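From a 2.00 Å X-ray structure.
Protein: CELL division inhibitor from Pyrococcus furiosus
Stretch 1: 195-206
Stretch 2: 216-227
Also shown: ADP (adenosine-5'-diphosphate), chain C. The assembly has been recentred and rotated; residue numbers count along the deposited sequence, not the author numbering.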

ATOM      1  N   ALA A 195       2.457  -1.604 -13.850  1.00 24.15           N
ATOM      2  CA  ALA A 195       1.287  -0.824 -14.215  1.00 23.38           C
ATOM      3  C   ALA A 195       1.542   0.666 -14.227  1.00 22.72           C
ATOM      4  O   ALA A 195       2.357   1.184 -13.460  1.00 22.57           O
ATOM      5  N   VAL A 196       0.838   1.347 -15.122  1.00 21.64           N
ATOM      6  CA  VAL A 196       0.925   2.788 -15.233  1.00 21.15           C
ATOM      7  C   VAL A 196      -0.435   3.290 -14.775  1.00 20.84           C
ATOM      8  O   VAL A 196      -1.456   2.971 -15.384  1.00 20.81           O
ATOM      9  N   ILE A 197      -0.453   4.035 -13.677  1.00 20.30           N
ATOM     10  CA  ILE A 197      -1.697   4.594 -13.160  1.00 19.91           C
ATOM     11  C   ILE A 197      -1.674   6.058 -13.583  1.00 19.70           C
ATOM     12  O   ILE A 197      -0.834   6.837 -13.131  1.00 19.23           O
ATOM     13  N   PRO A 198      -2.595   6.450 -14.467  1.00 19.82           N
ATOM     14  CA  PRO A 198      -2.622   7.839 -14.922  1.00 19.73           C
ATOM     15  C   PRO A 198      -3.086   8.835 -13.871  1.00 19.78           C
ATOM     16  O   PRO A 198      -3.756   8.467 -12.902  1.00 19.87           O
ATOM     17  N   GLU A 199      -2.698  10.093 -14.055  1.00 19.78           N
ATOM     18  CA  GLU A 199      -3.133  11.162 -13.167  1.00 19.69           C
ATOM     19  C   GLU A 199      -4.612  11.198 -13.526  1.00 19.53           C
ATOM     20  O   GLU A 199      -4.965  11.346 -14.700  1.00 18.97           O
ATOM     21  N   ASP A 200      -5.481  11.040 -12.535  1.00 18.70           N
ATOM     22  CA  ASP A 200      -6.910  11.010 -12.814  1.00 17.90           C
ATOM     23  C   ASP A 200      -7.728  11.585 -11.663  1.00 17.11           C
ATOM     24  O   ASP A 200      -7.705  11.056 -10.555  1.00 16.52           O
ATOM     25  N   PRO A 201      -8.456  12.683 -11.912  1.00 16.68           N
ATOM     26  CA  PRO A 201      -9.282  13.304 -10.872  1.00 16.51           C
ATOM     27  C   PRO A 201     -10.190  12.284 -10.175  1.00 15.89           C
ATOM     28  O   PRO A 201     -10.519  12.440  -9.001  1.00 15.70           O
ATOM     29  N   ALA A 202     -10.587  11.237 -10.899  1.00 15.51           N
ATOM     30  CA  ALA A 202     -11.455  10.203 -10.329  1.00 14.76           C
ATOM     31  C   ALA A 202     -10.816   9.525  -9.120  1.00 14.60           C
ATOM     32  O   ALA A 202     -11.504   9.136  -8.168  1.00 14.01           O
ATOM     33  N   ILE A 203      -9.496   9.374  -9.161  1.00 14.19           N
ATOM     34  CA  ILE A 203      -8.776   8.745  -8.064  1.00 14.02           C
ATOM     35  C   ILE A 203      -8.842   9.638  -6.822  1.00 14.49           C
ATOM     36  O   ILE A 203      -9.101   9.164  -5.716  1.00 13.49           O
ATOM     37  N   ARG A 204      -8.613  10.934  -7.019  1.00 14.96           N
ATOM     38  CA  ARG A 204      -8.670  11.901  -5.923  1.00 15.96           C
ATOM     39  C   ARG A 204     -10.094  11.933  -5.369  1.00 15.32           C
ATOM     40  O   ARG A 204     -10.303  12.016  -4.157  1.00 14.77           O
ATOM     41  N   GLU A 205     -11.076  11.854  -6.260  1.00 14.83           N
ATOM     42  CA  GLU A 205     -12.465  11.873  -5.831  1.00 14.41           C
ATOM     43  C   GLU A 205     -12.743  10.673  -4.928  1.00 14.44           C
ATOM     44  O   GLU A 205     -13.411  10.803  -3.900  1.00 13.72           O
ATOM     45  N   GLY A 206     -12.227   9.507  -5.312  1.00 13.99           N
ATOM     46  CA  GLY A 206     -12.427   8.315  -4.506  1.00 14.01           C
ATOM     47  C   GLY A 206     -11.804   8.491  -3.132  1.00 13.91           C
ATOM     48  O   GLY A 206     -12.395   8.132  -2.111  1.00 14.30           O
ATOM     49  N   TYR A 216     -15.749   3.065  -6.901  1.00 14.14           N
ATOM     50  CA  TYR A 216     -16.591   4.258  -6.951  1.00 14.04           C
ATOM     51  C   TYR A 216     -16.864   4.716  -8.389  1.00 14.29           C
ATOM     52  O   TYR A 216     -18.006   4.993  -8.746  1.00 13.89           O
ATOM     53  N   LYS A 217     -15.818   4.797  -9.210  1.00 14.28           N
ATOM     54  CA  LYS A 217     -15.972   5.206 -10.611  1.00 14.79           C
ATOM     55  C   LYS A 217     -15.263   4.154 -11.467  1.00 15.16           C
ATOM     56  O   LYS A 217     -14.174   4.386 -11.997  1.00 15.64           O
ATOM     57  N   PRO A 218     -15.898   2.982 -11.622  1.00 15.46           N
ATOM     58  CA  PRO A 218     -15.410   1.826 -12.377  1.00 16.08           C
ATOM     59  C   PRO A 218     -15.032   1.980 -13.851  1.00 16.40           C
ATOM     60  O   PRO A 218     -14.329   1.129 -14.387  1.00 16.46           O
ATOM     61  N   GLU A 219     -15.486   3.042 -14.509  1.00 16.26           N
ATOM     62  CA  GLU A 219     -15.149   3.234 -15.919  1.00 16.47           C
ATOM     63  C   GLU A 219     -14.056   4.279 -16.134  1.00 16.22           C
ATOM     64  O   GLU A 219     -13.681   4.566 -17.268  1.00 15.47           O
ATOM     65  N   SER A 220     -13.549   4.853 -15.046  1.00 16.03           N
ATOM     66  CA  SER A 220     -12.482   5.847 -15.157  1.00 16.10           C
ATOM     67  C   SER A 220     -11.178   5.162 -15.558  1.00 16.42           C
ATOM     68  O   SER A 220     -11.004   3.968 -15.323  1.00 16.01           O
ATOM     69  N   LYS A 221     -10.264   5.920 -16.156  1.00 16.77           N
ATOM     70  CA  LYS A 221      -8.977   5.373 -16.574  1.00 17.69           C
ATOM     71  C   LYS A 221      -8.214   4.835 -15.364  1.00 17.32           C
ATOM     72  O   LYS A 221      -7.557   3.797 -15.439  1.00 17.45           O
ATOM     73  N   GLY A 222      -8.307   5.549 -14.246  1.00 17.24           N
ATOM     74  CA  GLY A 222      -7.627   5.121 -13.037  1.00 15.73           C
ATOM     75  C   GLY A 222      -8.148   3.787 -12.537  1.00 15.57           C
ATOM     76  O   GLY A 222      -7.366   2.904 -12.174  1.00 14.72           O
ATOM     77  N   ALA A 223      -9.471   3.637 -12.518  1.00 14.91           N
ATOM     78  CA  ALA A 223     -10.090   2.402 -12.058  1.00 15.65           C
ATOM     79  C   ALA A 223      -9.632   1.230 -12.916  1.00 15.93           C
ATOM     80  O   ALA A 223      -9.219   0.194 -12.400  1.00 15.61           O
ATOM     81  N   LYS A 224      -9.710   1.397 -14.231  1.00 16.28           N
ATOM     82  CA  LYS A 224      -9.309   0.331 -15.141  1.00 17.35           C
ATOM     83  C   LYS A 224      -7.837  -0.059 -14.999  1.00 17.26           C
ATOM     84  O   LYS A 224      -7.498  -1.236 -15.096  1.00 17.40           O
ATOM     85  N   ALA A 225      -6.964   0.917 -14.764  1.00 17.25           N
ATOM     86  CA  ALA A 225      -5.543   0.625 -14.601  1.00 17.37           C
ATOM     87  C   ALA A 225      -5.319  -0.212 -13.339  1.00 17.27           C
ATOM     88  O   ALA A 225      -4.500  -1.135 -13.335  1.00 16.21           O
ATOM     89  N   PHE A 226      -6.049   0.099 -12.269  1.00 17.11           N
ATOM     90  CA  PHE A 226      -5.901  -0.665 -11.034  1.00 17.29           C
ATOM     91  C   PHE A 226      -6.414  -2.096 -11.175  1.00 17.94           C
ATOM     92  O   PHE A 226      -5.877  -3.015 -10.549  1.00 17.98           O
ATOM     93  N   VAL A 227      -7.453  -2.286 -11.983  1.00 18.24           N
ATOM     94  CA  VAL A 227      -7.988  -3.626 -12.200  1.00 19.25           C
ATOM     95  C   VAL A 227      -6.910  -4.452 -12.902  1.00 19.71           C
ATOM     96  O   VAL A 227      -6.693  -5.613 -12.561  1.00 19.59           O
TER

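A strand and the start of a helix in stretch 1 pack against the loop and helix of stretch 2 through a small apolar cluster, an aspartate hydrogen bond to the helix start and a peripheral salt bridge, burying 611 Å² in all. Strand 195-198 and helix 221-227 run nearly antiparallel (163°), their axes 7.4 Å apart at closest approach. A225 points toward the strand, and its CB lies 3.6 Å from I197 CD1, 3.6 Å from V196 O and 3.9 Å from P198 CD. I197 (chi1 m, chi2 m) leaves its backbone sideways, but its end turns inward: CD1 sits over one face of the F226 ring, 3.9 Å from the centroid in a CH-pi contact, while CG2 approaches F226 CE1 at 3.7 Å. I203 (m, t) reaches the same ring atom, its CD1 3.9 Å from F226 CE1. P198 CG rests 3.9 Å from K221 CB, whose long side chain then leads away. D200 (chi1 t) joins the two helix starts: its OD1 accepts from A202 N (2.9 Å), capping its own helix, and its OD2 accepts from G222 N across the interface (2.9 Å). G222 must be small here, since an ideal CB would fall 2.8 Å from I203 CG1. S220 (p) caps the second helix, OG accepting from A223 N at 3.1 Å, and its CB meets A202 CB at 3.6 Å. K217 (m, t, p, t) passes A202, CD to CB 3.9 Å, and extends NZ to E205 OE1, a 3.0 Å salt bridge; Y216 (t) brings CE2 to 3.7 Å from E205 OE2. ADP binds beside this contact: its N6 donates to P198 O (2.9 Å), and D200 N donates to its N1 (2.8 Å), so backbone atoms read the adenine edge, while R204 NH2 makes a weak hydrogen bond to O3' of ADP (2.8 Å).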

ATOM      1  CB  ALA A 195       0.133  -1.134 -13.259  1.00 23.59           C
ATOM      2  CB  VAL A 196       1.162   3.248 -16.691  1.00 21.65           C
ATOM      3  CG1 VAL A 196       1.209   4.764 -16.755  1.00 21.46           C
ATOM      4  CG2 VAL A 196       2.467   2.666 -17.219  1.00 21.40           C
ATOM      5  CB  ILE A 197      -1.774   4.513 -11.619  1.00 19.71           C
ATOM      6  CG1 ILE A 197      -1.528   3.076 -11.147  1.00 19.97           C
ATOM      7  CG2 ILE A 197      -3.150   4.991 -11.143  1.00 20.07           C
ATOM      8  CD1 ILE A 197      -2.556   2.062 -11.638  1.00 19.82           C
ATOM      9  CB  PRO A 198      -3.577   7.781 -16.109  1.00 20.10           C
ATOM     10  CG  PRO A 198      -4.581   6.756 -15.652  1.00 20.06           C
ATOM     11  CD  PRO A 198      -3.691   5.671 -15.076  1.00 19.63           C
ATOM     12  CB  GLU A 199      -2.459  12.482 -13.552  1.00 21.01           C
ATOM     13  CG  GLU A 199      -2.815  13.683 -12.678  1.00 21.75           C
ATOM     14  CD  GLU A 199      -2.449  13.480 -11.220  1.00 22.40           C
ATOM     15  OE1 GLU A 199      -1.534  12.680 -10.940  1.00 23.66           O
ATOM     16  OE2 GLU A 199      -3.066  14.128 -10.352  1.00 22.94           O
ATOM     17  CB  ASP A 200      -7.330   9.559 -13.073  1.00 17.88           C
ATOM     18  CG  ASP A 200      -8.761   9.430 -13.567  1.00 18.65           C
ATOM     19  OD1 ASP A 200      -9.526  10.413 -13.497  1.00 19.11           O
ATOM     20  OD2 ASP A 200      -9.122   8.324 -14.022  1.00 18.90           O
ATOM     21  CB  PRO A 201     -10.076  14.348 -11.651  1.00 16.60           C
ATOM     22  CG  PRO A 201      -9.076  14.799 -12.686  1.00 17.53           C
ATOM     23  CD  PRO A 201      -8.487  13.478 -13.154  1.00 17.24           C
ATOM     24  CB  ALA A 202     -11.793   9.162 -11.385  1.00 15.08           C
ATOM     25  CB  ILE A 203      -7.303   8.468  -8.466  1.00 14.07           C
ATOM     26  CG1 ILE A 203      -7.259   7.305  -9.465  1.00 14.28           C
ATOM     27  CG2 ILE A 203      -6.470   8.153  -7.235  1.00 13.90           C
ATOM     28  CD1 ILE A 203      -5.861   6.986 -10.019  1.00 15.05           C
ATOM     29  CB  ARG A 204      -8.269  13.294  -6.430  1.00 17.38           C
ATOM     30  CG  ARG A 204      -8.518  14.447  -5.452  1.00 20.45           C
ATOM     31  CD  ARG A 204      -7.747  14.294  -4.142  1.00 22.67           C
ATOM     32  NE  ARG A 204      -7.940  15.447  -3.260  1.00 24.71           N
ATOM     33  CZ  ARG A 204      -7.598  15.478  -1.975  1.00 25.40           C
ATOM     34  NH1 ARG A 204      -7.815  16.573  -1.257  1.00 26.12           N
ATOM     35  NH2 ARG A 204      -7.044  14.416  -1.401  1.00 26.04           N
ATOM     36  CB  GLU A 205     -13.406  11.845  -7.038  1.00 14.27           C
ATOM     37  CG  GLU A 205     -14.841  12.204  -6.673  1.00 14.22           C
ATOM     38  CD  GLU A 205     -15.776  12.252  -7.870  1.00 14.10           C
ATOM     39  OE1 GLU A 205     -15.292  12.400  -9.016  1.00 14.07           O
ATOM     40  OE2 GLU A 205     -17.003  12.159  -7.658  1.00 13.65           O
ATOM     41  CB  TYR A 216     -15.934   5.383  -6.136  1.00 13.36           C
ATOM     42  CG  TYR A 216     -16.821   6.588  -5.861  1.00 13.26           C
ATOM     43  CD1 TYR A 216     -18.131   6.434  -5.403  1.00 12.79           C
ATOM     44  CD2 TYR A 216     -16.328   7.883  -6.014  1.00 13.36           C
ATOM     45  CE1 TYR A 216     -18.927   7.554  -5.102  1.00 13.35           C
ATOM     46  CE2 TYR A 216     -17.111   8.999  -5.717  1.00 13.09           C
ATOM     47  CZ  TYR A 216     -18.406   8.828  -5.264  1.00 12.81           C
ATOM     48  OH  TYR A 216     -19.181   9.939  -4.998  1.00 13.70           O
ATOM     49  CB  LYS A 217     -15.372   6.602 -10.814  1.00 14.27           C
ATOM     50  CG  LYS A 217     -16.007   7.649  -9.890  1.00 15.13           C
ATOM     51  CD  LYS A 217     -15.506   9.068 -10.145  1.00 14.45           C
ATOM     52  CE  LYS A 217     -15.934   9.568 -11.514  1.00 14.88           C
ATOM     53  NZ  LYS A 217     -15.678  11.024 -11.669  1.00 14.99           N
ATOM     54  CB  PRO A 218     -16.515   0.793 -12.163  1.00 15.73           C
ATOM     55  CG  PRO A 218     -17.731   1.630 -12.105  1.00 15.93           C
ATOM     56  CD  PRO A 218     -17.299   2.767 -11.211  1.00 15.44           C
ATOM     57  CB  GLU A 219     -16.395   3.623 -16.727  1.00 17.31           C
ATOM     58  CG  GLU A 219     -17.414   2.497 -16.926  1.00 18.64           C
ATOM     59  CD  GLU A 219     -16.878   1.338 -17.762  1.00 20.50           C
ATOM     60  OE1 GLU A 219     -16.004   1.571 -18.624  1.00 21.06           O
ATOM     61  OE2 GLU A 219     -17.344   0.192 -17.570  1.00 21.13           O
ATOM     62  CB  SER A 220     -12.279   6.566 -13.822  1.00 16.29           C
ATOM     63  OG  SER A 220     -11.858   5.661 -12.817  1.00 15.98           O
ATOM     64  CB  LYS A 221      -8.134   6.449 -17.269  1.00 18.47           C
ATOM     65  CG  LYS A 221      -8.704   6.969 -18.581  1.00 20.81           C
ATOM     66  CD  LYS A 221      -7.664   7.821 -19.306  1.00 22.28           C
ATOM     67  CE  LYS A 221      -8.173   8.311 -20.653  1.00 23.59           C
ATOM     68  NZ  LYS A 221      -9.264   9.307 -20.492  1.00 24.98           N
ATOM     69  CB  ALA A 223     -11.622   2.519 -12.115  1.00 15.22           C
ATOM     70  CB  LYS A 224      -9.633   0.734 -16.582  1.00 18.50           C
ATOM     71  CG  LYS A 224     -11.134   0.741 -16.865  1.00 20.05           C
ATOM     72  CD  LYS A 224     -11.476   1.377 -18.207  1.00 22.70           C
ATOM     73  CE  LYS A 224     -12.970   1.255 -18.488  1.00 24.26           C
ATOM     74  NZ  LYS A 224     -13.407   2.020 -19.694  1.00 25.53           N
ATOM     75  CB  ALA A 225      -4.740   1.918 -14.531  1.00 17.53           C
ATOM     76  CB  PHE A 226      -6.606   0.040  -9.869  1.00 17.03           C
ATOM     77  CG  PHE A 226      -5.758   1.086  -9.200  1.00 16.59           C
ATOM     78  CD1 PHE A 226      -6.149   2.419  -9.183  1.00 16.72           C
ATOM     79  CD2 PHE A 226      -4.553   0.733  -8.598  1.00 16.64           C
ATOM     80  CE1 PHE A 226      -5.354   3.390  -8.577  1.00 16.29           C
ATOM     81  CE2 PHE A 226      -3.747   1.692  -7.989  1.00 16.23           C
ATOM     82  CZ  PHE A 226      -4.149   3.027  -7.978  1.00 16.69           C
ATOM     83  CB  VAL A 227      -9.267  -3.600 -13.070  1.00 19.51           C
ATOM     84  CG1 VAL A 227      -9.681  -5.023 -13.433  1.00 19.75           C
ATOM     85  CG2 VAL A 227     -10.400  -2.917 -12.306  1.00 19.53           C
TER
HETATM   86  PB  ADP C 238       1.092   8.613  -0.145  1.00 18.51           P
HETATM   87  O1B ADP C 238       1.592   9.647   0.737  1.00 18.62           O
HETATM   88  O2B ADP C 238       2.183   8.106  -0.991  1.00 17.61           O
HETATM   89  O3B ADP C 238       0.299   7.347   0.573  1.00 17.20           O
HETATM   90  PA  ADP C 238      -1.447   9.112  -1.290  1.00 18.69           P
HETATM   91  O1A ADP C 238      -2.209   9.544  -0.170  1.00 17.45           O
HETATM   92  O2A ADP C 238      -1.775   7.783  -1.735  1.00 18.14           O
HETATM   93  O3A ADP C 238       0.052   9.244  -1.104  1.00 18.24           O
HETATM   94  O5' ADP C 238      -1.772  10.068  -2.404  1.00 17.70           O
HETATM   95  C5' ADP C 238      -1.572  11.531  -2.313  1.00 18.36           C
HETATM   96  C4' ADP C 238      -2.700  12.284  -2.921  1.00 18.67           C
HETATM   97  O4' ADP C 238      -2.664  12.224  -4.376  1.00 19.06           O
HETATM   98  C3' ADP C 238      -4.063  11.779  -2.566  1.00 19.08           C
HETATM   99  O3' ADP C 238      -4.922  12.863  -2.223  1.00 19.96           O
HETATM  100  C2' ADP C 238      -4.596  11.076  -3.777  1.00 18.91           C
HETATM  101  O2' ADP C 238      -6.009  11.136  -3.962  1.00 18.49           O
HETATM  102  C1' ADP C 238      -3.911  11.705  -4.914  1.00 18.98           C
HETATM  103  N9  ADP C 238      -3.499  10.753  -5.982  1.00 18.66           N
HETATM  104  C8  ADP C 238      -2.703   9.597  -5.966  1.00 18.53           C
HETATM  105  N7  ADP C 238      -2.553   8.998  -7.112  1.00 18.53           N
HETATM  106  C5  ADP C 238      -3.286   9.783  -7.973  1.00 18.56           C
HETATM  107  C6  ADP C 238      -3.543   9.690  -9.370  1.00 18.87           C
HETATM  108  N6  ADP C 238      -3.020   8.687 -10.077  1.00 18.65           N
HETATM  109  N1  ADP C 238      -4.348  10.666  -9.962  1.00 18.76           N
HETATM  110  C2  ADP C 238      -4.874  11.685  -9.215  1.00 19.29           C
HETATM  111  N3  ADP C 238      -4.680  11.847  -7.883  1.00 18.62           N
HETATM  112  C4  ADP C 238      -3.877  10.865  -7.314  1.00 18.86           C